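Local structure of NimC/NimA family protein (2IG6) at residues M118-V121 with D122-I125. The protein binds flavin mononucleotide and, as a NimC/NimA family member related to pyridoxamine 5'-phosphate oxidases, is probably an oxidoreductase whose substrate is not established. Numbering follows the deposited sequence.
Sequences MYSV and DDGI
With chi1 at 68°, the CG of D123 sits between its own backbone N and carbonyl carbon, which turns the carboxylate back over the chain toward S120; Y119, with CG anti to its carbonyl carbon (chi1 -63°), lays its ring edge beside the same carboxylate. The pairing illustrates how one aspartate can tie a turn together by its side chain as well as its backbone. S120 to D123 form a type I beta turn, closed by D123 N donating to S120 O at 3.1 Å. The return bond is straighter: S120 N reaches D123 OD2 at 3.0 Å, with an angle of 165° at the hydrogen, approaching from above the carboxylate plane. D123 OD1 accepts from I125 N at 2.9 Å, making an Asx turn, and also from the backbone N of F126, where strand 126-139 begins. OD2 lies in the plane of the Y119 ring at its edge, 3.5 Å from CD1, while I125 CD1 meets the same rim at CE1 (4.1 Å). A water donates to both M118 O and D123 OD2; another joins S120 OG to D122 N. D122 forms a salt bridge with R102, and V121 packs on helix 102-111. The Y119 ring stacks with F126 and touches K66 of the FMN site, and its hydroxyl hydrogen-bonds to an unidentified molecule, probably from the crystallisation liquor. Both carboxylate oxygens of D123 thus receive at least two hydrogen bonds each, a setting that fixes its rotation and would be expected to favour the charged form.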
loop_
_atom_site.group_PDB
_atom_site.type_symbol
_atom_site.label_atom_id
_atom_site.label_comp_id
_atom_site.label_asym_id
_atom_site.label_seq_id
_atom_site.Cartn_x
_atom_site.Cartn_y
_atom_site.Cartn_z
HETATM N N MSE A 118 22.919 4.924 -2.092
HETATM C CA MSE A 118 22.224 6.193 -2.377
HETATM C C MSE A 118 22.473 7.333 -1.383
HETATM O O MSE A 118 22.367 8.505 -1.751
HETATM C CB MSE A 118 20.722 5.940 -2.432
HETATM C CG MSE A 118 20.279 5.251 -3.688
HETATM SE SE MSE A 118 18.379 4.932 -3.600
HETATM C CE MSE A 118 17.876 6.470 -2.836
ATOM N N TYR A 119 22.792 7.001 -0.131
ATOM C CA TYR A 119 22.807 7.979 0.942
ATOM C C TYR A 119 24.132 7.986 1.670
ATOM O O TYR A 119 24.842 6.994 1.662
ATOM C CB TYR A 119 21.689 7.680 1.936
ATOM C CG TYR A 119 20.318 7.807 1.300
ATOM C CD1 TYR A 119 19.889 9.026 0.797
ATOM C CD2 TYR A 119 19.481 6.703 1.167
ATOM C CE1 TYR A 119 18.657 9.161 0.194
ATOM C CE2 TYR A 119 18.244 6.825 0.571
ATOM C CZ TYR A 119 17.835 8.059 0.088
ATOM O OH TYR A 119 16.622 8.198 -0.528
ATOM N N SER A 120 24.450 9.115 2.293
ATOM C CA SER A 120 25.578 9.222 3.196
ATOM C C SER A 120 25.194 10.182 4.318
ATOM O O SER A 120 24.303 11.001 4.152
ATOM C CB SER A 120 26.842 9.688 2.455
ATOM O OG SER A 120 26.649 10.938 1.825
ATOM N N VAL A 121 25.872 10.082 5.454
ATOM C CA VAL A 121 25.474 10.803 6.681
ATOM C C VAL A 121 25.304 12.307 6.472
ATOM O O VAL A 121 24.420 12.922 7.058
ATOM C CB VAL A 121 26.491 10.655 7.859
ATOM C CG1 VAL A 121 25.832 11.064 9.183
ATOM C CG2 VAL A 121 27.058 9.240 7.969
ATOM N N ASP A 122 26.177 12.903 5.668
ATOM C CA ASP A 122 26.189 14.359 5.532
ATOM C C ASP A 122 25.713 14.806 4.170
ATOM O O ASP A 122 26.084 15.890 3.702
ATOM C CB ASP A 122 27.596 14.904 5.783
ATOM C CG ASP A 122 28.028 14.755 7.221
ATOM O OD1 ASP A 122 27.211 15.016 8.131
ATOM O OD2 ASP A 122 29.196 14.380 7.444
ATOM N N ASP A 123 24.874 14.001 3.538
ATOM C CA ASP A 123 24.419 14.341 2.198
ATOM C C ASP A 123 23.309 15.388 2.172
ATOM O O ASP A 123 22.951 15.856 1.101
ATOM C CB ASP A 123 24.035 13.096 1.395
ATOM C CG ASP A 123 22.791 12.384 1.921
ATOM O OD1 ASP A 123 22.088 12.913 2.821
ATOM O OD2 ASP A 123 22.540 11.276 1.414
ATOM N N GLY A 124 22.777 15.759 3.334
ATOM C CA GLY A 124 21.742 16.787 3.414
ATOM C C GLY A 124 20.348 16.353 2.953
ATOM O O GLY A 124 19.396 17.133 3.016
ATOM N N ILE A 125 20.204 15.121 2.484
ATOM C CA ILE A 125 18.882 14.627 2.045
ATOM C C ILE A 125 18.368 13.408 2.812
ATOM O O ILE A 125 17.153 13.227 2.938
ATOM C CB ILE A 125 18.839 14.360 0.519
ATOM C CG1 ILE A 125 19.850 13.293 0.094
ATOM C CG2 ILE A 125 19.101 15.666 -0.255
ATOM C CD1 ILE A 125 19.641 12.815 -1.312
HETATM O O HOH W 1 23.323 10.894 -0.988
HETATM O O HOH W 2 28.436 12.369 3.639
#